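Local atomic coordinates of acyltransferase (PDB entry 4Q38), a protein that transfers long-chain acyl groups from acyl-coenzyme A to the amino sugar of teicoplanin-type glycopeptide antibiotics. Residues A[217-221]-A[222-226]; A[256-259]-A[260-264]; A[312-315]-A[316-320]. All coordinates share one frame; numbering follows the deposited sequence.

Contact 1: residues A[217-221]-A[222-226]; sequences GPLLP and KAYDE. With COA (coenzyme A), chain D.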
loop_
_atom_site.group_PDB
_atom_site.type_symbol
_atom_site.label_atom_id
_atom_site.label_comp_id
_atom_site.label_asym_id
_atom_site.label_seq_id
_atom_site.Cartn_x
_atom_site.Cartn_y
_atom_site.Cartn_z
ATOM N N GLY A 217 4.436 -14.236 6.878
ATOM C CA GLY A 217 5.645 -15.054 7.049
ATOM C C GLY A 217 6.611 -15.024 5.868
ATOM O O GLY A 217 6.461 -14.203 4.958
ATOM N N PRO A 218 7.620 -15.921 5.878
ATOM C CA PRO A 218 8.638 -15.925 4.825
ATOM C C PRO A 218 8.085 -16.176 3.431
ATOM O O PRO A 218 7.015 -16.763 3.271
ATOM C CB PRO A 218 9.575 -17.077 5.234
ATOM C CG PRO A 218 9.402 -17.188 6.718
ATOM C CD PRO A 218 7.947 -16.875 6.963
ATOM N N LEU A 219 8.830 -15.725 2.429
ATOM C CA LEU A 219 8.461 -15.931 1.039
ATOM C C LEU A 219 8.867 -17.351 0.611
ATOM O O LEU A 219 9.745 -17.531 -0.239
ATOM C CB LEU A 219 9.158 -14.874 0.173
ATOM C CG LEU A 219 8.387 -14.093 -0.894
ATOM C CD1 LEU A 219 9.349 -13.600 -1.963
ATOM C CD2 LEU A 219 7.254 -14.891 -1.521
ATOM N N LEU A 220 8.229 -18.357 1.212
ATOM C CA LEU A 220 8.538 -19.767 0.946
ATOM C C LEU A 220 8.243 -20.114 -0.518
ATOM O O LEU A 220 7.219 -19.682 -1.057
ATOM C CB LEU A 220 7.729 -20.677 1.878
ATOM C CG LEU A 220 7.943 -20.616 3.404
ATOM C CD1 LEU A 220 6.987 -21.563 4.115
ATOM C CD2 LEU A 220 9.381 -20.944 3.794
ATOM N N PRO A 221 9.159 -20.852 -1.181
ATOM C CA PRO A 221 8.951 -21.243 -2.574
ATOM C C PRO A 221 7.592 -21.852 -2.906
ATOM O O PRO A 221 7.015 -21.478 -3.929
ATOM C CB PRO A 221 10.103 -22.219 -2.820
ATOM C CG PRO A 221 11.216 -21.574 -2.062
ATOM C CD PRO A 221 10.571 -21.044 -0.792
ATOM N N LYS A 222 7.069 -22.742 -2.055
ATOM C CA LYS A 222 5.750 -23.341 -2.299
ATOM C C LYS A 222 4.608 -22.338 -2.198
ATOM O O LYS A 222 3.624 -22.462 -2.905
ATOM C CB LYS A 222 5.451 -24.508 -1.346
ATOM C CG LYS A 222 5.958 -25.856 -1.824
ATOM C CD LYS A 222 7.015 -26.400 -0.882
ATOM C CE LYS A 222 6.841 -27.895 -0.654
ATOM N NZ LYS A 222 7.066 -28.697 -1.891
ATOM N N ALA A 223 4.739 -21.356 -1.314
ATOM C CA ALA A 223 3.710 -20.319 -1.173
ATOM C C ALA A 223 3.768 -19.358 -2.366
ATOM O O ALA A 223 2.735 -18.982 -2.932
ATOM C CB ALA A 223 3.896 -19.569 0.132
ATOM N N TYR A 224 4.982 -18.971 -2.743
ATOM C CA TYR A 224 5.199 -18.146 -3.942
ATOM C C TYR A 224 4.619 -18.829 -5.199
ATOM O O TYR A 224 3.902 -18.191 -5.990
ATOM C CB TYR A 224 6.695 -17.858 -4.100
ATOM C CG TYR A 224 7.129 -17.281 -5.445
ATOM C CD1 TYR A 224 7.179 -15.906 -5.664
ATOM C CD2 TYR A 224 7.529 -18.120 -6.480
ATOM C CE1 TYR A 224 7.590 -15.389 -6.894
ATOM C CE2 TYR A 224 7.941 -17.616 -7.704
ATOM C CZ TYR A 224 7.969 -16.253 -7.911
ATOM O OH TYR A 224 8.387 -15.782 -9.148
ATOM N N ASP A 225 4.919 -20.118 -5.361
ATOM C CA ASP A 225 4.479 -20.870 -6.534
ATOM C C ASP A 225 2.960 -21.010 -6.602
ATOM O O ASP A 225 2.377 -20.924 -7.685
ATOM C CB ASP A 225 5.157 -22.242 -6.582
ATOM C CG ASP A 225 6.600 -22.160 -7.039
ATOM O OD1 ASP A 225 6.931 -21.271 -7.860
ATOM O OD2 ASP A 225 7.408 -22.994 -6.589
ATOM N N GLU A 226 2.327 -21.224 -5.441
ATOM C CA GLU A 226 0.872 -21.297 -5.356
ATOM C C GLU A 226 0.239 -19.988 -5.795
ATOM O O GLU A 226 -0.717 -19.978 -6.566
ATOM C CB GLU A 226 0.413 -21.658 -3.934
ATOM C CG GLU A 226 0.473 -23.143 -3.656
ATOM C CD GLU A 226 -0.345 -23.933 -4.648
ATOM O OE1 GLU A 226 -1.582 -23.715 -4.715
ATOM O OE2 GLU A 226 0.248 -24.764 -5.365
HETATM N N1A COA D . 13.816 -7.450 7.531
HETATM C C2A COA D . 14.769 -8.064 8.260
HETATM N N3A COA D . 15.266 -9.278 7.963
HETATM C C4A COA D . 14.809 -9.957 6.880
HETATM C C5A COA D . 13.764 -9.352 6.035
HETATM C C6A COA D . 13.271 -8.013 6.426
HETATM N N6A COA D . 12.321 -7.357 5.713
HETATM N N7A COA D . 13.514 -10.237 5.052
HETATM C C8A COA D . 14.320 -11.306 5.242
HETATM N N9A COA D . 15.081 -11.143 6.342
HETATM C C1B COA D . 16.096 -12.090 6.862
HETATM C C2B COA D . 15.562 -13.492 7.090
HETATM O O2B COA D . 15.011 -13.618 8.397
HETATM C C3B COA D . 16.802 -14.335 6.876
HETATM O O3B COA D . 17.632 -14.216 8.033
HETATM P P3B COA D . 18.767 -15.297 8.441
HETATM O O7A COA D . 17.964 -16.453 8.954
HETATM O O8A COA D . 19.584 -14.531 9.447
HETATM O O9A COA D . 19.528 -15.590 7.170
HETATM C C4B COA D . 17.499 -13.606 5.731
HETATM O O4B COA D . 17.128 -12.234 5.882
HETATM C C5B COA D . 17.128 -14.117 4.336
HETATM O O5B COA D . 15.723 -13.921 4.101
HETATM P P1A COA D . 14.949 -14.561 2.851
HETATM O O1A COA D . 14.675 -16.025 3.065
HETATM O O2A COA D . 15.684 -14.124 1.612
HETATM O O3A COA D . 13.542 -13.753 2.892
HETATM P P2A COA D . 12.239 -14.165 3.743
HETATM O O4A COA D . 11.401 -15.116 2.931
HETATM O O5A COA D . 12.606 -14.561 5.149
HETATM O O6A COA D . 11.509 -12.732 3.832
HETATM C CBP COA D . 9.952 -11.067 2.903
HETATM C CCP COA D . 11.061 -12.081 2.639
HETATM C CDP COA D . 9.644 -10.435 1.555
HETATM C CEP COA D . 8.739 -11.805 3.434
HETATM C CAP COA D . 10.424 -10.000 3.919
HETATM O OAP COA D . 11.644 -9.407 3.468
HETATM C C9P COA D . 9.452 -8.875 4.225
HETATM O O9P COA D . 8.494 -9.070 4.953
HETATM N N8P COA D . 9.715 -7.674 3.698
HETATM C C7P COA D . 8.782 -6.562 3.776
HETATM C C6P COA D . 7.877 -6.519 2.545
HETATM C C5P COA D . 8.684 -6.233 1.288
HETATM O O5P COA D . 9.875 -5.950 1.360
HETATM N N4P COA D . 8.023 -6.331 0.132
HETATM C C3P COA D . 8.584 -5.860 -1.131
HETATM C C2P COA D . 8.518 -4.349 -1.291
HETATM S S1P COA D . 9.241 -3.847 -2.889
#
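The carbonyl of L220 turns toward the first N-H groups of the helix that follows it. Its O receives Y224 N at 2.9 Å in an almost straight bond (176° at the hydrogen), with the donor close to the line of the C=O. A223 N reaches L220 O as well, at 3.0 Å, but strongly bent, so that second bond is weak. One residue on, P221 O takes D225 N at 2.9 Å and continues the alpha-helical pattern; L220 is thus the N-cap residue and P221 the first residue of the helix.

Residues 217-220 lie in the loop that joins strand 206-211 to helix 221-238, the place of the pyrophosphate loop in the GNAT fold, and they serve coenzyme A accordingly. L219, the centre of an inverse gamma turn, points its N-H at O4A of the pyrophosphate, N to O4A 2.7 Å at 153°. The ring atom CB of P218 lies 3.5 Å from the same O4A.

Apolar contacts are few. L219 CD2 packs obliquely on Y224 CB at 4.0 Å, and L220 CB faces A223 CB at 4.4 Å. With CG of Y224 trans to its backbone N (chi1 167°), the phenol leads away from the loop toward L194 and L271, and its OH is held by a weak bond from W275 NE1. P221 rests on N267 and Q270 of helix 267-272, while the L219 side chain also touches the decanoyl glucosamine ligand.

Contact 2: residues A[256-259]-A[260-264]; sequences PQLE and EYLTE
L258 and L262 sit side by side, the CD1 branch of L262 lying 4.1 Å from both CB and CD2 of L258. In both leucines CG lies anti to the carbonyl carbon (chi1 -72° and -58°), which sends the two side chains the same way. The backbone that carries L258 is a short 3-10 segment, 256-260, in the loop between strand 246-251 and helix 267-272 of the GNAT-like domain.

L258 O is gripped twice at the end of this segment. L262 N lies at 2.9 Å from it, nearly in line with the C=O and almost straight, whereas Y261 N, also 2.9 Å from L258 O, comes from above the carbonyl plane. The first bond spans four residues and the second three, so the last turn is wider than the 3-10 turns before it. Those turns are closed by E259 N on P256 O and by a longer bond from E260 N to Q257 O, 3.3 Å, again with the donor above the carbonyl plane.

Further out, I268, W328 and L314 pack against L258, and I269 and S313 touch L262, which sets the leucine pair between helices 267-272 and 313-323, with L262 beside coenzyme A. Y261 stands with its ring plane at about 90° to that of H321. The extended chain of E260 carries its carboxylate to R326, where OE1 makes a salt bridge to NH1. At the near edge of the Y261 ring, close to its plane, Q257 O lies 3.5 Å from CD2 and 3.6 Å from CE2.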
loop_
_atom_site.group_PDB
_atom_site.type_symbol
_atom_site.label_atom_id
_atom_site.label_comp_id
_atom_site.label_asym_id
_atom_site.label_seq_id
_atom_site.Cartn_x
_atom_site.Cartn_y
_atom_site.Cartn_z
ATOM N N PRO A 256 20.696 -7.991 -7.789
ATOM C CA PRO A 256 21.658 -9.117 -7.752
ATOM C C PRO A 256 22.824 -8.910 -6.781
ATOM O O PRO A 256 23.519 -9.866 -6.449
ATOM C CB PRO A 256 22.181 -9.188 -9.192
ATOM C CG PRO A 256 21.213 -8.407 -10.008
ATOM C CD PRO A 256 20.677 -7.334 -9.107
ATOM N N GLN A 257 23.026 -7.684 -6.305
ATOM C CA GLN A 257 24.054 -7.424 -5.292
ATOM C C GLN A 257 23.820 -8.169 -3.981
ATOM O O GLN A 257 24.747 -8.342 -3.204
ATOM C CB GLN A 257 24.171 -5.937 -5.003
ATOM C CG GLN A 257 24.738 -5.113 -6.143
ATOM C CD GLN A 257 24.762 -3.640 -5.787
ATOM O OE1 GLN A 257 23.711 -3.034 -5.544
ATOM N NE2 GLN A 257 25.954 -3.060 -5.733
ATOM N N LEU A 258 22.577 -8.594 -3.737
ATOM C CA LEU A 258 22.241 -9.367 -2.541
ATOM C C LEU A 258 22.986 -10.698 -2.490
ATOM O O LEU A 258 23.212 -11.249 -1.411
ATOM C CB LEU A 258 20.731 -9.632 -2.482
ATOM C CG LEU A 258 19.845 -8.435 -2.162
ATOM C CD1 LEU A 258 18.389 -8.764 -2.488
ATOM C CD2 LEU A 258 20.018 -8.020 -0.707
ATOM N N GLU A 259 23.356 -11.206 -3.660
ATOM C CA GLU A 259 24.057 -12.492 -3.783
ATOM C C GLU A 259 25.419 -12.507 -3.088
ATOM O O GLU A 259 25.893 -13.566 -2.680
ATOM C CB GLU A 259 24.199 -12.878 -5.256
ATOM C CG GLU A 259 22.867 -13.183 -5.935
ATOM C CD GLU A 259 22.863 -12.879 -7.428
ATOM O OE1 GLU A 259 21.754 -12.664 -7.965
ATOM O OE2 GLU A 259 23.949 -12.843 -8.066
ATOM N N GLU A 260 26.021 -11.330 -2.939
ATOM C CA GLU A 260 27.250 -11.160 -2.157
ATOM C C GLU A 260 27.072 -11.505 -0.678
ATOM O O GLU A 260 28.034 -11.879 -0.009
ATOM C CB GLU A 260 27.753 -9.719 -2.253
ATOM C CG GLU A 260 28.473 -9.396 -3.552
ATOM C CD GLU A 260 29.300 -8.127 -3.480
ATOM O OE1 GLU A 260 29.333 -7.402 -4.492
ATOM O OE2 GLU A 260 29.921 -7.851 -2.427
ATOM N N TYR A 261 25.847 -11.365 -0.172
ATOM C CA TYR A 261 25.618 -11.372 1.275
ATOM C C TYR A 261 24.714 -12.497 1.750
ATOM O O TYR A 261 24.935 -13.059 2.817
ATOM C CB TYR A 261 25.035 -10.032 1.728
ATOM C CG TYR A 261 25.858 -8.831 1.336
ATOM C CD1 TYR A 261 26.900 -8.377 2.153
ATOM C CD2 TYR A 261 25.601 -8.143 0.153
ATOM C CE1 TYR A 261 27.661 -7.276 1.795
ATOM C CE2 TYR A 261 26.354 -7.039 -0.210
ATOM C CZ TYR A 261 27.384 -6.615 0.616
ATOM O OH TYR A 261 28.130 -5.521 0.261
ATOM N N LEU A 262 23.693 -12.818 0.962
ATOM C CA LEU A 262 22.723 -13.831 1.353
ATOM C C LEU A 262 23.151 -15.188 0.842
ATOM O O LEU A 262 23.732 -15.293 -0.237
ATOM C CB LEU A 262 21.329 -13.479 0.835
ATOM C CG LEU A 262 20.759 -12.131 1.294
ATOM C CD1 LEU A 262 19.400 -11.877 0.652
ATOM C CD2 LEU A 262 20.672 -12.047 2.813
ATOM N N THR A 263 22.862 -16.226 1.618
ATOM C CA THR A 263 23.290 -17.568 1.255
ATOM C C THR A 263 22.233 -18.298 0.434
ATOM O O THR A 263 21.190 -17.734 0.088
ATOM C CB THR A 263 23.730 -18.398 2.484
ATOM O OG1 THR A 263 22.745 -18.296 3.514
ATOM C CG2 THR A 263 25.061 -17.885 3.028
ATOM N N GLU A 264 22.530 -19.551 0.113
ATOM C CA GLU A 264 21.694 -20.374 -0.745
ATOM C C GLU A 264 20.339 -20.712 -0.143
ATOM O O GLU A 264 19.403 -21.039 -0.863
ATOM C CB GLU A 264 22.438 -21.660 -1.114
ATOM C CG GLU A 264 23.420 -21.459 -2.253
ATOM C CD GLU A 264 22.764 -20.795 -3.447
ATOM O OE1 GLU A 264 21.846 -21.413 -4.034
ATOM O OE2 GLU A 264 23.152 -19.655 -3.786
#

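Contact 3: residues A[312-315]-A[316-320]; sequences SSLE and RAVIA. With COA (coenzyme A), chain D.
The guanidinium of R316 folds back over the S312-S313 peptide, which lies along one of its faces: S313 CA is 3.4 Å from NH2. A bend at chi3 (-65°) returns the group to the helix start, where NH1 bonds to Q310 O. Main-chain bonds run on along the helix, R316 N to S312 O at 3.1 Å and V318 N to L314 O at 2.8 Å.

The side-chain bonds are reciprocal. S312 OG accepts E315 N at 3.1 Å, and S312 N gives its hydrogen to E315 OE1, approached on the anti side and out of the carboxylate plane. R311 forms a salt bridge with the other oxygen, OE2.

Apolar packing is carried by L314. Its CD1 branch meets V318 CG2, while CD2 lies over a face of the coenzyme A adenine, 3.6 Å from C5A.

Bonds to the cofactor complete the site. S312 OG also donates to N3A of the adenine at 3.0 Å; S313 binds the 3'-phosphate through N to O8A and through OG to O9A, the latter at 2.6 Å. A capping box thus opens helix 313-323, and the same helix start, whose dipole would favour a phosphate, binds the adenine and 3'-phosphate through S312 and S313 in this GNAT-like domain.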
loop_
_atom_site.group_PDB
_atom_site.type_symbol
_atom_site.label_atom_id
_atom_site.label_comp_id
_atom_site.label_asym_id
_atom_site.label_seq_id
_atom_site.Cartn_x
_atom_site.Cartn_y
_atom_site.Cartn_z
ATOM N N SER A 312 19.453 -10.406 11.675
ATOM C CA SER A 312 19.348 -11.274 10.493
ATOM C C SER A 312 20.479 -11.022 9.500
ATOM O O SER A 312 21.094 -9.952 9.510
ATOM C CB SER A 312 17.997 -11.073 9.792
ATOM O OG SER A 312 17.988 -9.860 9.048
ATOM N N SER A 313 20.730 -11.993 8.622
ATOM C CA SER A 313 21.769 -11.838 7.603
ATOM C C SER A 313 21.514 -10.641 6.674
ATOM O O SER A 313 22.454 -9.959 6.273
ATOM C CB SER A 313 22.018 -13.140 6.821
ATOM O OG SER A 313 20.871 -13.585 6.119
ATOM N N LEU A 314 20.246 -10.368 6.368
ATOM C CA LEU A 314 19.902 -9.242 5.499
ATOM C C LEU A 314 20.107 -7.887 6.173
ATOM O O LEU A 314 20.590 -6.945 5.539
ATOM C CB LEU A 314 18.466 -9.378 4.976
ATOM C CG LEU A 314 17.877 -8.253 4.117
ATOM C CD1 LEU A 314 18.722 -8.002 2.878
ATOM C CD2 LEU A 314 16.454 -8.624 3.745
ATOM N N GLU A 315 19.731 -7.790 7.448
ATOM C CA GLU A 315 19.988 -6.583 8.238
ATOM C C GLU A 315 21.483 -6.252 8.250
ATOM O O GLU A 315 21.870 -5.094 8.055
ATOM C CB GLU A 315 19.474 -6.743 9.674
ATOM C CG GLU A 315 17.957 -6.712 9.811
ATOM C CD GLU A 315 17.469 -7.130 11.190
ATOM O OE1 GLU A 315 18.183 -7.886 11.891
ATOM O OE2 GLU A 315 16.359 -6.709 11.579
ATOM N N ARG A 316 22.313 -7.272 8.465
ATOM C CA ARG A 316 23.778 -7.105 8.459
ATOM C C ARG A 316 24.267 -6.730 7.062
ATOM O O ARG A 316 25.145 -5.890 6.916
ATOM C CB ARG A 316 24.479 -8.369 8.972
ATOM C CG ARG A 316 24.163 -8.680 10.433
ATOM C CD ARG A 316 25.001 -9.807 11.026
ATOM N NE ARG A 316 24.747 -11.111 10.408
ATOM C CZ ARG A 316 23.786 -11.961 10.767
ATOM N NH1 ARG A 316 22.940 -11.662 11.748
ATOM N NH2 ARG A 316 23.668 -13.126 10.139
ATOM N N ALA A 317 23.663 -7.343 6.042
ATOM C CA ALA A 317 23.990 -7.066 4.646
ATOM C C ALA A 317 23.733 -5.620 4.250
ATOM O O ALA A 317 24.625 -4.955 3.709
ATOM C CB ALA A 317 23.225 -8.008 3.726
ATOM N N VAL A 318 22.516 -5.129 4.514
ATOM C CA VAL A 318 22.145 -3.773 4.104
ATOM C C VAL A 318 23.130 -2.748 4.669
ATOM O O VAL A 318 23.554 -1.830 3.961
ATOM C CB VAL A 318 20.695 -3.391 4.507
ATOM C CG1 VAL A 318 20.397 -1.946 4.119
ATOM C CG2 VAL A 318 19.690 -4.323 3.849
ATOM N N ILE A 319 23.483 -2.913 5.941
ATOM C CA ILE A 319 24.361 -1.963 6.634
ATOM C C ILE A 319 25.820 -2.107 6.183
ATOM O O ILE A 319 26.482 -1.106 5.893
ATOM C CB ILE A 319 24.227 -2.081 8.176
ATOM C CG1 ILE A 319 22.800 -1.713 8.631
ATOM C CG2 ILE A 319 25.265 -1.230 8.897
ATOM C CD1 ILE A 319 22.292 -0.368 8.144
ATOM N N ALA A 320 26.305 -3.345 6.115
ATOM C CA ALA A 320 27.666 -3.618 5.626
ATOM C C ALA A 320 27.905 -2.964 4.263
ATOM O O ALA A 320 28.866 -2.220 4.087
ATOM C CB ALA A 320 27.925 -5.116 5.563
HETATM N N1A COA D . 13.816 -7.450 7.531
HETATM C C2A COA D . 14.769 -8.064 8.260
HETATM N N3A COA D . 15.266 -9.278 7.963
HETATM C C4A COA D . 14.809 -9.957 6.880
HETATM C C5A COA D . 13.764 -9.352 6.035
HETATM C C6A COA D . 13.271 -8.013 6.426
HETATM N N6A COA D . 12.321 -7.357 5.713
HETATM N N7A COA D . 13.514 -10.237 5.052
HETATM C C8A COA D . 14.320 -11.306 5.242
HETATM N N9A COA D . 15.081 -11.143 6.342
HETATM C C1B COA D . 16.096 -12.090 6.862
HETATM C C2B COA D . 15.562 -13.492 7.090
HETATM O O2B COA D . 15.011 -13.618 8.397
HETATM C C3B COA D . 16.802 -14.335 6.876
HETATM O O3B COA D . 17.632 -14.216 8.033
HETATM P P3B COA D . 18.767 -15.297 8.441
HETATM O O7A COA D . 17.964 -16.453 8.954
HETATM O O8A COA D . 19.584 -14.531 9.447
HETATM O O9A COA D . 19.528 -15.590 7.170
HETATM C C4B COA D . 17.499 -13.606 5.731
HETATM O O4B COA D . 17.128 -12.234 5.882
HETATM C C5B COA D . 17.128 -14.117 4.336
HETATM O O5B COA D . 15.723 -13.921 4.101
HETATM P P1A COA D . 14.949 -14.561 2.851
HETATM O O1A COA D . 14.675 -16.025 3.065
HETATM O O2A COA D . 15.684 -14.124 1.612
HETATM O O3A COA D . 13.542 -13.753 2.892
HETATM P P2A COA D . 12.239 -14.165 3.743
HETATM O O4A COA D . 11.401 -15.116 2.931
HETATM O O5A COA D . 12.606 -14.561 5.149
HETATM O O6A COA D . 11.509 -12.732 3.832
HETATM C CBP COA D . 9.952 -11.067 2.903
HETATM C CCP COA D . 11.061 -12.081 2.639
HETATM C CDP COA D . 9.644 -10.435 1.555
HETATM C CEP COA D . 8.739 -11.805 3.434
HETATM C CAP COA D . 10.424 -10.000 3.919
HETATM O OAP COA D . 11.644 -9.407 3.468
HETATM C C9P COA D . 9.452 -8.875 4.225
HETATM O O9P COA D . 8.494 -9.070 4.953
HETATM N N8P COA D . 9.715 -7.674 3.698
HETATM C C7P COA D . 8.782 -6.562 3.776
HETATM C C6P COA D . 7.877 -6.519 2.545
HETATM C C5P COA D . 8.684 -6.233 1.288
HETATM O O5P COA D . 9.875 -5.950 1.360
HETATM N N4P COA D . 8.023 -6.331 0.132
HETATM C C3P COA D . 8.584 -5.860 -1.131
HETATM C C2P COA D . 8.518 -4.349 -1.291
HETATM S S1P COA D . 9.241 -3.847 -2.889
#

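Overall arrangement
All three contacts are local, two at helix starts and one on a 3-10 segment, yet within the GNAT-like domain they differ in burial and chemistry. Contact 3 is buried apart from R316; contacts 1 and 2 are partly buried. Contacts 1 and 3 both bind coenzyme A, at different parts: the loop 217-221 serves the pyrophosphate, helix 313-323 the adenosine end, and their centres are about 22 Å apart. Contact 2 meets the cofactor by the side chain of L262, about 4 Å from it at the nearest atoms, and packs against contact 3, with Y261 CB 3.4 Å from A317 CB and L258 CD2 3.8 Å from L314 CD1. Helix 267-272 is shared by contacts 1 and 2, which approach it without touching each other.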